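Local coordinates for protein transcriptional regulator, MarR family (Methanosarcina mazei, PDB 3S2W) that probably binds DNA and regulates transcription as a dimeric member of the MarR winged-helix family, at residues G40-P45 with A125-E130; R58-D63 with K116-M121; N66-S71 with I76-T81; A84-V89 with V94-D99; I131-S134 with Q140-E143. All coordinates share one frame; numbering follows the deposited sequence.

Overall arrangement
All five contacts lie in one subunit of a dimer. Contacts 3 and 4 share helix 78-90 in the winged helix-turn-helix part, and their centres are 11 Å apart; contact 5 lies across the chain's centre from both. Contacts 1, 2 and 5 share helix 112-133: near its start it meets helix 53-61, farther on helix 23-43, and at its end helix 138-157. Contact 1 is a surface salt bridge, while the others are partly buried. Contacts 2 and 5 each lay a methylene of a charged side chain over an aromatic face. Contact 3 is mainly polar, with hydrogen bonds, helix caps and a weak salt bridge; contact 4 pairs an Arg-Gln hydrogen bond with valine, leucine and isoleucine packing.

Contact 1: residues G40-P45 with A125-E130; sequences GKKIEP and ASEWGE
Lys42 and Glu127 form a salt bridge between two long helices of the MarR fold, helix 23-43 and helix 112-133. The backbones stay well apart, the nearest CA atoms being those of Lys42 and Ala125 at 9.6 Å, and the two segments bury just 67 Å² between them. The lysine therefore has to span the distance. Its CB points toward helix 112-133, and CG stands anti to the carbonyl carbon (chi1 -65°). Up to this point the chain meets nothing of segment 125-130. A bend about CB-CG (chi2 -70°) redirects the chain, and CD runs on into CE, the first atom to come near the acid, with Glu127 OE2 4.2 Å from Lys42 CE. A second bend, at chi4 (93°), turns the ammonium to the carboxylate, Lys42 NZ lying 2.8 Å from Glu127 OE2. As a hydrogen bond this pair is weak despite its shortness, so the attraction is probably mainly electrostatic. NZ also has a weak hydrogen bond with Tyr38 OH, and the lysine side chain touches Ile124 of helix 112-133. Glu127 extends beyond CG, and the two side chains cross at about a right angle. Only one oxygen is engaged closely: Lys42 NZ is 4.2 Å from Glu127 OE1.

Contact 2: residues R58-D63 with K116-M121; sequences RLYRED and KLEPDM
Tyr60 lies against Glu118, joining helix 53-61 of the winged-helix domain to helix 112-133. The tyrosine has CG anti to its carbonyl carbon (chi1 -65°), which sends the ring out toward helix 112-133. Glu118 takes the other course: its CG is anti to the backbone N (chi1 -165°), and the chain stays extended, running alongside the ring head to tail. Glu118 CG sits over the ring face in a CH-pi contact, 3.5 Å from the Tyr60 centroid and 9° off the normal. The carboxylate continues flat along the ring, the planes being nearly parallel, and OE1 is held by Lys122 in a salt bridge. Met121, a selenomethionine, brings its CG to the ring edge, 4.0 Å from Tyr60 CE2. At the far end of the ring, Tyr60 OH hydrogen-bonds to Gly114 O. With an alanine in place of Tyr60, Gly114 O would probably lose this partner and the Glu118 methylenes their aromatic cover. The hydroxyl also touches Leu117: Tyr60 OH lies 3.5 Å from Leu117 CB.

Contact 3: residues N66-S71 with I76-T81; sequences NQESLS and IDKGTT
Ser71 and Ile76 are joined by two hydrogen bonds across the turn. Ser71 OG, placed anti to its backbone N (chi1 -169°), donates to Ile76 O at 2.6 Å, nearly along the C=O axis (161° at the oxygen). In return Ile76 N donates to Ser71 O at 3.1 Å, which ties the turn back to helix 67-74. Within segment 76-81, Thr81 OG1 donates to Asp77 O, which also accepts from Thr81 N. Capping bonds start both helices. Asn66 OD1 accepts from Glu68 N on a lone pair, and Asp77 OD1 accepts from Thr80 N at 2.9 Å, though from above the carboxylate plane. Helices 67-74 and 78-90, with the tight turn between them, form the helix-turn-helix of the MarR family, in which the second is expected to be the DNA-recognition helix. Among the charges, Lys78 NZ makes a weak salt bridge with Glu68 OE2 at 3.4 Å, and Asp72 is its stronger partner. On the way there the bent lysine chain passes by the serine hydroxyl. Apolar contact is slight: Thr81 CG2, anti to its backbone N, meets Gln67 CG at 3.7 Å, the two side chains lying side by side but pointing opposite ways.

Contact 4: residues A84-V89 with V94-D99; sequences AIQKLV and VFRQRD. With SO4 (sulfate ion), chain I.
Arg96 reaches from strand 94-98 to Gln86 on helix 78-90, the two side chains crossing at about a right angle. Arg96 NH1 donates to Gln86 OE1 at 3.0 Å with a fairly straight N-H (162°). The oxygen lies near the guanidinium plane, but the donor stands well above the amide plane, the two planes being 56° apart. Ile85 CG2 covers one face of the guanidinium, offset toward the rim. A leucine in place of Arg96 would probably leave Gln86 OE1 without this donor and Ile85 CG2 without the flat group on which it lies. Nearer the start of the strand, Val94 CG2, flanked by both its backbone N and its carbonyl carbon, meets Val89 CG2 at 3.4 Å and Leu88 CB at 3.7 Å. Val89 and Val94 again cross at about a right angle. On the helix Lys87, extended beyond CG, makes a weak bond from NZ to sulfate O3 at 3.3 Å; Gly51 and Gln52 also bind that ion, which probably comes from the crystallisation liquor. The N-to-C directions of segments 84-89 and 94-98 differ by 116°, as where a recognition helix leads into the wing of a winged helix-turn-helix.

Contact 5: residues I131-S134 with Q140-E143; sequences ILFS and QRRE
The Phe133 ring carries Arg141 CG over one face, and the Arg141 guanidinium carries Phe133 CB over one of its own. The first is a CH-pi contact: Arg141 CG lies 3.7 Å from the Phe133 centroid, 17° off the ring normal and shifted toward the rim. In the second, Phe133 CB sits over the centre of the guanidinium, 3.5 Å from Arg141 CZ. Ring and guanidinium planes are 38° apart, so the two flat groups do not stack; each is covered instead by an aliphatic carbon of the other. The torsions explain this. Phe133 has CG anti to its carbonyl carbon (chi1 -81°), so the ring extends toward helix 138-157. Arg141, its CG likewise anti to the carbonyl carbon, stays extended from CG to NE, Arg141 CG passing over the ring and its guanidinium ending against Phe133 CB. No hydrogen bond joins the two segments. The polar end of the arginine is held from elsewhere: NE donates to Phe136 O, in the connection between the helices, while NH2 has a long, weak ion pair with Glu130. The ring also packs on Ile144 and Thr145. The second subunit also contacts this region: its Met151 packs on Phe133 and its Asn154 hydrogen-bonds to the carbonyls of Leu132 and Ser134. This is the turn between helix 112-133 and helix 138-157, at the dimer interface characteristic of MarR proteins.

Contact 1: residues G40-P45 with A125-E130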
# COMPACT_ATOMS: atom_id res chain seq x y z
N GLY A 40 -12.29 2.89 2.82
CA GLY A 40 -12.57 3.49 4.11
C GLY A 40 -13.91 4.14 4.21
O GLY A 40 -14.61 3.97 5.21
N LYS A 41 -14.30 4.89 3.18
CA LYS A 41 -15.58 5.58 3.27
C LYS A 41 -16.73 4.61 3.17
O LYS A 41 -17.77 4.80 3.82
CB LYS A 41 -15.72 6.64 2.18
CG LYS A 41 -14.92 7.90 2.45
CD LYS A 41 -15.81 9.13 2.39
CE LYS A 41 -16.54 9.20 1.06
NZ LYS A 41 -16.34 10.52 0.41
N LYS A 42 -16.55 3.58 2.35
CA LYS A 42 -17.60 2.61 2.14
C LYS A 42 -17.77 1.72 3.36
O LYS A 42 -18.85 1.24 3.60
CB LYS A 42 -17.39 1.78 0.88
CG LYS A 42 -17.45 2.56 -0.44
CD LYS A 42 -18.84 3.02 -0.72
CE LYS A 42 -18.97 3.56 -2.14
NZ LYS A 42 -19.40 2.50 -3.06
N ILE A 43 -16.74 1.51 4.16
CA ILE A 43 -16.95 0.64 5.32
C ILE A 43 -17.27 1.34 6.65
O ILE A 43 -17.70 0.67 7.58
CB ILE A 43 -15.83 -0.39 5.52
CG1 ILE A 43 -14.50 0.29 5.79
CG2 ILE A 43 -15.73 -1.32 4.33
CD1 ILE A 43 -13.42 -0.71 6.14
N GLU A 44 -17.07 2.66 6.72
CA GLU A 44 -17.47 3.44 7.89
C GLU A 44 -18.85 3.03 8.42
O GLU A 44 -19.00 2.85 9.62
CB GLU A 44 -17.53 4.91 7.54
CG GLU A 44 -16.57 5.85 8.24
CD GLU A 44 -16.42 7.17 7.47
OE1 GLU A 44 -17.38 7.99 7.46
OE2 GLU A 44 -15.36 7.37 6.82
N PRO A 45 -19.86 2.91 7.54
CA PRO A 45 -21.21 2.65 8.05
C PRO A 45 -21.30 1.37 8.88
O PRO A 45 -22.23 1.23 9.65
CB PRO A 45 -22.05 2.54 6.78
CG PRO A 45 -21.32 3.43 5.78
CD PRO A 45 -19.86 3.27 6.10
N ALA A 125 -15.17 -4.24 -2.41
CA ALA A 125 -13.90 -4.54 -3.08
C ALA A 125 -14.09 -4.57 -4.59
O ALA A 125 -13.20 -4.24 -5.35
CB ALA A 125 -13.32 -5.88 -2.59
N SER A 126 -15.27 -4.97 -5.04
CA SER A 126 -15.52 -5.07 -6.46
C SER A 126 -15.65 -3.70 -7.06
O SER A 126 -15.14 -3.45 -8.14
CB SER A 126 -16.80 -5.88 -6.74
OG SER A 126 -16.61 -7.24 -6.40
N GLU A 127 -16.35 -2.81 -6.36
CA GLU A 127 -16.63 -1.50 -6.92
C GLU A 127 -15.33 -0.76 -7.07
O GLU A 127 -15.16 0.06 -7.96
CB GLU A 127 -17.59 -0.72 -6.01
CG GLU A 127 -18.98 -1.34 -5.92
CD GLU A 127 -19.79 -0.80 -4.76
OE1 GLU A 127 -21.02 -0.96 -4.77
OE2 GLU A 127 -19.18 -0.22 -3.84
N TRP A 128 -14.41 -1.07 -6.17
CA TRP A 128 -13.10 -0.48 -6.24
C TRP A 128 -12.32 -1.00 -7.46
O TRP A 128 -11.75 -0.21 -8.23
CB TRP A 128 -12.35 -0.72 -4.95
CG TRP A 128 -10.97 -0.22 -5.00
CD1 TRP A 128 -9.84 -0.94 -4.82
CD2 TRP A 128 -10.55 1.11 -5.32
NE1 TRP A 128 -8.74 -0.14 -4.97
CE2 TRP A 128 -9.15 1.12 -5.29
CE3 TRP A 128 -11.23 2.30 -5.62
CZ2 TRP A 128 -8.40 2.28 -5.52
CZ3 TRP A 128 -10.49 3.44 -5.87
CH2 TRP A 128 -9.09 3.42 -5.80
N GLY A 129 -12.31 -2.32 -7.66
CA GLY A 129 -11.64 -2.91 -8.81
C GLY A 129 -12.24 -2.38 -10.10
O GLY A 129 -11.55 -2.17 -11.10
N GLU A 130 -13.54 -2.13 -10.04
CA GLU A 130 -14.32 -1.69 -11.19
C GLU A 130 -13.90 -0.29 -11.60
O GLU A 130 -13.80 0.04 -12.78
CB GLU A 130 -15.79 -1.66 -10.81
CG GLU A 130 -16.69 -1.03 -11.85
CD GLU A 130 -16.73 -1.81 -13.16
OE1 GLU A 130 -17.23 -1.26 -14.16
OE2 GLU A 130 -16.26 -2.98 -13.19

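Contact 2: residues R58-D63 with K116-M121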
# COMPACT_ATOMS: atom_id res chain seq x y z
N ARG A 58 -9.28 -11.69 4.92
CA ARG A 58 -8.53 -12.93 5.10
C ARG A 58 -9.35 -14.01 5.82
O ARG A 58 -9.35 -15.17 5.40
CB ARG A 58 -7.23 -12.65 5.86
CG ARG A 58 -6.26 -13.81 5.88
CD ARG A 58 -5.92 -14.26 4.49
NE ARG A 58 -5.59 -15.68 4.47
CZ ARG A 58 -4.39 -16.17 4.17
NH1 ARG A 58 -3.39 -15.35 3.84
NH2 ARG A 58 -4.21 -17.48 4.19
N LEU A 59 -10.05 -13.63 6.88
CA LEU A 59 -10.90 -14.58 7.58
C LEU A 59 -11.97 -15.18 6.67
O LEU A 59 -12.33 -16.34 6.85
CB LEU A 59 -11.54 -13.94 8.81
CG LEU A 59 -10.51 -13.67 9.89
CD1 LEU A 59 -11.10 -12.77 10.96
CD2 LEU A 59 -10.04 -15.00 10.46
N TYR A 60 -12.47 -14.40 5.71
CA TYR A 60 -13.42 -14.94 4.72
C TYR A 60 -12.79 -16.01 3.83
O TYR A 60 -13.50 -16.86 3.29
CB TYR A 60 -14.01 -13.85 3.82
CG TYR A 60 -14.86 -12.85 4.54
CD1 TYR A 60 -15.76 -13.26 5.51
CD2 TYR A 60 -14.74 -11.49 4.28
CE1 TYR A 60 -16.53 -12.35 6.19
CE2 TYR A 60 -15.51 -10.57 4.97
CZ TYR A 60 -16.40 -11.01 5.92
OH TYR A 60 -17.18 -10.12 6.61
N ARG A 61 -11.47 -15.95 3.64
CA ARG A 61 -10.81 -17.03 2.94
C ARG A 61 -10.52 -18.20 3.89
O ARG A 61 -10.90 -19.33 3.63
CB ARG A 61 -9.54 -16.55 2.26
CG ARG A 61 -9.69 -16.34 0.77
CD ARG A 61 -8.38 -15.86 0.14
NE ARG A 61 -7.96 -14.57 0.67
CZ ARG A 61 -6.70 -14.21 0.85
NH1 ARG A 61 -5.71 -15.05 0.55
NH2 ARG A 61 -6.41 -13.00 1.34
N GLU A 62 -9.87 -17.90 5.01
CA GLU A 62 -9.42 -18.92 5.94
C GLU A 62 -9.83 -18.48 7.34
O GLU A 62 -9.15 -17.65 7.96
CB GLU A 62 -7.90 -19.05 5.86
CG GLU A 62 -7.37 -20.45 5.61
CD GLU A 62 -7.24 -21.27 6.89
OE1 GLU A 62 -8.28 -21.68 7.45
OE2 GLU A 62 -6.08 -21.50 7.32
N ASP A 63 -10.93 -19.02 7.84
CA ASP A 63 -11.41 -18.68 9.17
C ASP A 63 -10.77 -19.54 10.24
O ASP A 63 -10.28 -20.63 9.96
CB ASP A 63 -12.92 -18.85 9.22
CG ASP A 63 -13.53 -18.29 10.47
OD1 ASP A 63 -12.83 -17.54 11.18
OD2 ASP A 63 -14.70 -18.58 10.74
N LYS A 116 -22.28 -12.53 8.06
CA LYS A 116 -23.30 -11.85 7.28
C LYS A 116 -22.80 -10.56 6.61
O LYS A 116 -23.49 -9.99 5.76
CB LYS A 116 -24.56 -11.61 8.11
CG LYS A 116 -25.31 -12.91 8.42
CD LYS A 116 -26.82 -12.72 8.48
CE LYS A 116 -27.55 -14.05 8.35
NZ LYS A 116 -29.03 -13.85 8.32
N LEU A 117 -21.61 -10.11 6.97
CA LEU A 117 -21.08 -8.87 6.41
C LEU A 117 -20.45 -9.11 5.04
O LEU A 117 -20.35 -8.18 4.24
CB LEU A 117 -20.05 -8.25 7.33
CG LEU A 117 -20.18 -6.73 7.27
CD1 LEU A 117 -21.63 -6.38 7.51
CD2 LEU A 117 -19.28 -6.05 8.27
N GLU A 118 -20.07 -10.36 4.79
CA GLU A 118 -19.24 -10.74 3.64
C GLU A 118 -19.70 -10.29 2.25
O GLU A 118 -18.88 -9.82 1.47
CB GLU A 118 -18.99 -12.25 3.64
CG GLU A 118 -17.87 -12.68 2.73
CD GLU A 118 -17.75 -14.20 2.60
OE1 GLU A 118 -17.02 -14.64 1.71
OE2 GLU A 118 -18.39 -14.95 3.38
N PRO A 119 -20.99 -10.45 1.92
CA PRO A 119 -21.49 -9.97 0.63
C PRO A 119 -21.24 -8.48 0.45
O PRO A 119 -20.94 -8.01 -0.66
CB PRO A 119 -23.01 -10.21 0.71
CG PRO A 119 -23.17 -11.28 1.72
CD PRO A 119 -22.05 -11.09 2.72
N ASP A 120 -21.36 -7.73 1.54
CA ASP A 120 -21.14 -6.28 1.51
C ASP A 120 -19.65 -5.94 1.29
O ASP A 120 -19.32 -5.10 0.46
CB ASP A 120 -21.67 -5.63 2.79
CG ASP A 120 -23.10 -6.06 3.13
OD1 ASP A 120 -23.29 -7.17 3.70
OD2 ASP A 120 -24.04 -5.26 2.84
N MSE A 121 -18.77 -6.61 2.03
CA MSE A 121 -17.34 -6.41 1.88
C MSE A 121 -16.86 -6.79 0.48
O MSE A 121 -16.16 -6.02 -0.19
CB MSE A 121 -16.60 -7.25 2.91
CG MSE A 121 -16.99 -6.94 4.35
SE MSE A 121 -16.61 -5.08 4.85
CE MSE A 121 -18.35 -4.29 4.47

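Contact 3: residues N66-S71 with I76-T81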
# COMPACT_ATOMS: atom_id res chain seq x y z
N ASN A 66 -4.74 -18.60 13.34
CA ASN A 66 -4.00 -18.08 14.47
C ASN A 66 -3.58 -16.62 14.24
O ASN A 66 -3.12 -16.27 13.17
CB ASN A 66 -2.76 -18.93 14.71
CG ASN A 66 -2.15 -18.70 16.06
OD1 ASN A 66 -1.56 -17.64 16.32
ND2 ASN A 66 -2.29 -19.69 16.94
N GLN A 67 -3.74 -15.79 15.25
CA GLN A 67 -3.51 -14.35 15.10
C GLN A 67 -2.08 -14.03 14.66
O GLN A 67 -1.85 -13.08 13.93
CB GLN A 67 -3.82 -13.63 16.40
CG GLN A 67 -3.78 -12.15 16.24
CD GLN A 67 -4.05 -11.42 17.53
OE1 GLN A 67 -5.08 -11.65 18.17
NE2 GLN A 67 -3.13 -10.55 17.91
N GLU A 68 -1.12 -14.84 15.08
CA GLU A 68 0.23 -14.65 14.60
C GLU A 68 0.31 -14.97 13.10
O GLU A 68 0.92 -14.22 12.33
CB GLU A 68 1.24 -15.47 15.41
CG GLU A 68 2.68 -15.02 15.18
CD GLU A 68 3.67 -15.68 16.11
OE1 GLU A 68 3.31 -16.69 16.77
OE2 GLU A 68 4.82 -15.19 16.19
N SER A 69 -0.31 -16.06 12.67
CA SER A 69 -0.37 -16.38 11.25
C SER A 69 -0.94 -15.19 10.47
O SER A 69 -0.40 -14.79 9.45
CB SER A 69 -1.20 -17.65 10.98
OG SER A 69 -0.80 -18.74 11.80
N LEU A 70 -2.05 -14.62 10.94
CA LEU A 70 -2.63 -13.46 10.26
C LEU A 70 -1.57 -12.39 10.09
O LEU A 70 -1.45 -11.79 9.02
CB LEU A 70 -3.80 -12.90 11.06
CG LEU A 70 -5.13 -13.54 10.77
CD1 LEU A 70 -6.15 -12.94 11.70
CD2 LEU A 70 -5.50 -13.29 9.33
N SER A 71 -0.82 -12.15 11.14
CA SER A 71 0.25 -11.17 11.12
C SER A 71 1.31 -11.46 10.04
O SER A 71 1.66 -10.58 9.25
CB SER A 71 0.91 -11.08 12.50
OG SER A 71 1.76 -9.96 12.58
N ILE A 76 1.58 -7.58 8.35
CA ILE A 76 1.28 -6.42 9.20
C ILE A 76 1.78 -6.75 10.61
O ILE A 76 1.57 -7.89 11.08
CB ILE A 76 -0.23 -6.11 9.23
CG1 ILE A 76 -0.74 -5.73 7.84
CG2 ILE A 76 -0.52 -4.99 10.22
CD1 ILE A 76 -2.25 -5.61 7.74
N ASP A 77 2.43 -5.79 11.27
CA ASP A 77 3.12 -6.09 12.54
C ASP A 77 2.18 -6.51 13.67
O ASP A 77 0.97 -6.27 13.62
CB ASP A 77 4.07 -4.96 12.98
CG ASP A 77 3.36 -3.62 13.22
OD1 ASP A 77 2.84 -3.41 14.33
OD2 ASP A 77 3.35 -2.77 12.30
N LYS A 78 2.75 -7.16 14.68
CA LYS A 78 2.00 -7.75 15.77
C LYS A 78 1.16 -6.73 16.51
O LYS A 78 0.04 -7.02 16.91
CB LYS A 78 2.93 -8.47 16.75
CG LYS A 78 3.98 -9.35 16.08
CD LYS A 78 3.37 -10.39 15.13
CE LYS A 78 4.43 -11.08 14.27
NZ LYS A 78 4.21 -12.56 14.12
N GLY A 79 1.70 -5.53 16.69
CA GLY A 79 1.04 -4.49 17.45
C GLY A 79 -0.07 -3.83 16.66
O GLY A 79 -1.09 -3.46 17.21
N THR A 80 0.14 -3.68 15.35
CA THR A 80 -0.92 -3.20 14.47
C THR A 80 -2.02 -4.27 14.36
O THR A 80 -3.21 -3.98 14.46
CB THR A 80 -0.36 -2.82 13.08
OG1 THR A 80 0.63 -1.79 13.23
CG2 THR A 80 -1.46 -2.31 12.16
N THR A 81 -1.59 -5.52 14.17
CA THR A 81 -2.51 -6.67 14.17
C THR A 81 -3.38 -6.71 15.43
O THR A 81 -4.59 -6.85 15.34
CB THR A 81 -1.73 -7.97 13.99
OG1 THR A 81 -1.28 -8.04 12.64
CG2 THR A 81 -2.60 -9.19 14.32

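Contact 4: residues A84-V89 with V94-D99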
# COMPACT_ATOMS: atom_id res chain seq x y z
N ALA A 84 -6.01 -3.95 15.35
CA ALA A 84 -7.00 -4.26 14.35
C ALA A 84 -7.95 -5.33 14.87
O ALA A 84 -9.16 -5.12 14.92
CB ALA A 84 -6.35 -4.69 13.02
N ILE A 85 -7.40 -6.47 15.28
CA ILE A 85 -8.26 -7.57 15.73
C ILE A 85 -9.07 -7.16 16.96
O ILE A 85 -10.24 -7.55 17.12
CB ILE A 85 -7.46 -8.83 16.06
CG1 ILE A 85 -6.80 -9.37 14.79
CG2 ILE A 85 -8.37 -9.87 16.67
CD1 ILE A 85 -7.78 -9.68 13.68
N GLN A 86 -8.46 -6.35 17.82
CA GLN A 86 -9.24 -5.89 18.95
C GLN A 86 -10.46 -5.02 18.56
O GLN A 86 -11.49 -5.06 19.24
CB GLN A 86 -8.38 -5.16 19.96
CG GLN A 86 -9.22 -4.66 21.10
CD GLN A 86 -9.53 -5.77 22.07
OE1 GLN A 86 -8.62 -6.41 22.60
NE2 GLN A 86 -10.82 -6.01 22.31
N LYS A 87 -10.37 -4.22 17.50
CA LYS A 87 -11.50 -3.36 17.16
C LYS A 87 -12.56 -4.20 16.47
O LYS A 87 -13.76 -3.95 16.61
CB LYS A 87 -11.09 -2.20 16.25
CG LYS A 87 -10.20 -1.14 16.91
CD LYS A 87 -9.75 -0.13 15.87
CE LYS A 87 -9.08 1.11 16.47
NZ LYS A 87 -9.17 2.29 15.53
N LEU A 88 -12.10 -5.22 15.75
CA LEU A 88 -13.00 -6.15 15.09
C LEU A 88 -13.78 -6.94 16.16
O LEU A 88 -14.96 -7.25 15.97
CB LEU A 88 -12.21 -7.08 14.18
CG LEU A 88 -11.80 -6.45 12.85
CD1 LEU A 88 -10.93 -7.37 12.08
CD2 LEU A 88 -13.02 -6.14 12.02
N VAL A 89 -13.12 -7.22 17.28
CA VAL A 89 -13.80 -7.91 18.38
C VAL A 89 -14.79 -6.99 19.06
O VAL A 89 -15.92 -7.39 19.34
CB VAL A 89 -12.82 -8.50 19.43
CG1 VAL A 89 -13.60 -8.89 20.64
CG2 VAL A 89 -12.13 -9.71 18.88
N VAL A 94 -15.64 -10.46 15.12
CA VAL A 94 -14.83 -11.65 15.30
C VAL A 94 -14.67 -11.95 16.75
O VAL A 94 -14.83 -11.07 17.58
CB VAL A 94 -13.42 -11.50 14.74
CG1 VAL A 94 -13.47 -11.12 13.29
CG2 VAL A 94 -12.61 -10.50 15.59
N PHE A 95 -14.31 -13.19 17.04
CA PHE A 95 -13.97 -13.55 18.41
C PHE A 95 -12.67 -14.31 18.40
O PHE A 95 -12.24 -14.80 17.35
CB PHE A 95 -15.10 -14.30 19.14
CG PHE A 95 -15.32 -15.71 18.65
CD1 PHE A 95 -14.62 -16.78 19.22
CD2 PHE A 95 -16.25 -15.98 17.66
CE1 PHE A 95 -14.84 -18.07 18.78
CE2 PHE A 95 -16.47 -17.29 17.23
CZ PHE A 95 -15.77 -18.33 17.79
N ARG A 96 -12.04 -14.35 19.57
CA ARG A 96 -10.76 -15.01 19.78
C ARG A 96 -10.97 -16.29 20.59
O ARG A 96 -11.81 -16.34 21.48
CB ARG A 96 -9.84 -14.13 20.61
CG ARG A 96 -9.07 -13.05 19.89
CD ARG A 96 -8.73 -11.97 20.93
NE ARG A 96 -7.69 -11.04 20.49
CZ ARG A 96 -7.71 -9.74 20.74
NH1 ARG A 96 -8.73 -9.21 21.43
NH2 ARG A 96 -6.71 -8.95 20.31
N GLN A 97 -10.17 -17.30 20.31
CA GLN A 97 -10.22 -18.51 21.11
C GLN A 97 -8.82 -19.01 21.32
O GLN A 97 -8.10 -19.24 20.35
CB GLN A 97 -11.04 -19.58 20.41
CG GLN A 97 -12.28 -19.97 21.17
CD GLN A 97 -11.97 -20.90 22.30
OE1 GLN A 97 -11.40 -21.96 22.09
NE2 GLN A 97 -12.32 -20.50 23.52
N ARG A 98 -8.42 -19.14 22.58
CA ARG A 98 -7.15 -19.75 22.95
C ARG A 98 -7.20 -21.24 22.65
O ARG A 98 -8.14 -21.92 23.05
CB ARG A 98 -6.89 -19.57 24.44
CG ARG A 98 -5.54 -20.08 24.91
CD ARG A 98 -5.45 -20.05 26.44
NE ARG A 98 -6.27 -18.98 27.01
CZ ARG A 98 -7.31 -19.17 27.82
NH1 ARG A 98 -7.99 -18.13 28.27
NH2 ARG A 98 -7.67 -20.40 28.19
N ASP A 99 -6.19 -21.77 21.97
CA ASP A 99 -6.16 -23.21 21.71
C ASP A 99 -4.88 -23.91 22.20
O ASP A 99 -3.77 -23.49 21.87
CB ASP A 99 -6.40 -23.51 20.22
CG ASP A 99 -6.92 -24.93 19.99
OD1 ASP A 99 -7.56 -25.50 20.90
OD2 ASP A 99 -6.70 -25.47 18.88
S SO4 I . -8.41 1.37 11.77
O1 SO4 I . -7.25 1.81 12.53
O2 SO4 I . -8.54 -0.08 11.90
O3 SO4 I . -9.62 2.02 12.30
O4 SO4 I . -8.20 1.73 10.37

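Contact 5: residues I131-S134 with Q140-E143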
# COMPACT_ATOMS: atom_id res chain seq x y z
N ILE A 131 -13.72 0.55 -10.59
CA ILE A 131 -13.16 1.84 -10.80
C ILE A 131 -11.75 1.68 -11.40
O ILE A 131 -11.38 2.42 -12.29
CB ILE A 131 -13.14 2.65 -9.48
CG1 ILE A 131 -14.55 3.15 -9.17
CG2 ILE A 131 -12.15 3.82 -9.56
CD1 ILE A 131 -14.66 3.89 -7.88
N LEU A 132 -10.97 0.73 -10.92
CA LEU A 132 -9.60 0.67 -11.43
C LEU A 132 -9.53 0.19 -12.88
O LEU A 132 -8.65 0.61 -13.64
CB LEU A 132 -8.71 -0.18 -10.54
CG LEU A 132 -8.44 0.33 -9.12
CD1 LEU A 132 -7.45 -0.58 -8.35
CD2 LEU A 132 -7.92 1.76 -9.18
N PHE A 133 -10.46 -0.67 -13.27
CA PHE A 133 -10.42 -1.32 -14.58
C PHE A 133 -11.13 -0.55 -15.69
O PHE A 133 -11.12 -0.96 -16.84
CB PHE A 133 -11.05 -2.71 -14.49
CG PHE A 133 -10.13 -3.77 -13.96
CD1 PHE A 133 -8.79 -3.77 -14.27
CD2 PHE A 133 -10.63 -4.78 -13.15
CE1 PHE A 133 -7.95 -4.78 -13.78
CE2 PHE A 133 -9.79 -5.77 -12.67
CZ PHE A 133 -8.45 -5.76 -12.98
N SER A 134 -11.78 0.56 -15.33
CA SER A 134 -12.45 1.38 -16.33
C SER A 134 -11.58 1.56 -17.58
O SER A 134 -10.44 2.03 -17.51
CB SER A 134 -12.84 2.74 -15.73
OG SER A 134 -13.54 3.54 -16.68
N GLN A 140 -7.94 -7.76 -21.19
CA GLN A 140 -6.98 -6.84 -20.59
C GLN A 140 -7.02 -6.90 -19.06
O GLN A 140 -5.98 -6.91 -18.42
CB GLN A 140 -7.19 -5.41 -21.10
CG GLN A 140 -7.64 -5.34 -22.55
CD GLN A 140 -7.76 -3.92 -23.08
OE1 GLN A 140 -8.86 -3.36 -23.18
NE2 GLN A 140 -6.63 -3.34 -23.43
N ARG A 141 -8.21 -6.95 -18.49
CA ARG A 141 -8.35 -7.16 -17.06
C ARG A 141 -7.64 -8.45 -16.67
O ARG A 141 -7.05 -8.56 -15.60
CB ARG A 141 -9.82 -7.26 -16.67
CG ARG A 141 -10.55 -5.96 -16.72
CD ARG A 141 -12.07 -6.13 -16.70
NE ARG A 141 -12.68 -4.85 -17.08
CZ ARG A 141 -13.57 -4.18 -16.36
NH1 ARG A 141 -14.03 -3.03 -16.80
NH2 ARG A 141 -14.00 -4.66 -15.19
N ARG A 142 -7.71 -9.43 -17.56
CA ARG A 142 -7.22 -10.75 -17.21
C ARG A 142 -5.71 -10.77 -17.12
O ARG A 142 -5.16 -11.33 -16.18
CB ARG A 142 -7.72 -11.81 -18.19
CG ARG A 142 -7.32 -13.23 -17.81
CD ARG A 142 -8.19 -13.78 -16.68
NE ARG A 142 -7.85 -13.25 -15.37
CZ ARG A 142 -6.94 -13.79 -14.57
NH1 ARG A 142 -6.69 -13.23 -13.38
NH2 ARG A 142 -6.28 -14.87 -14.95
N GLU A 143 -5.03 -10.16 -18.08
CA GLU A 143 -3.58 -10.28 -18.09
C GLU A 143 -2.86 -9.31 -17.14
O GLU A 143 -1.70 -9.53 -16.78
CB GLU A 143 -3.02 -10.19 -19.52
CG GLU A 143 -3.13 -8.84 -20.17
CD GLU A 143 -2.31 -8.76 -21.44
OE1 GLU A 143 -1.27 -8.07 -21.42
OE2 GLU A 143 -2.70 -9.40 -22.45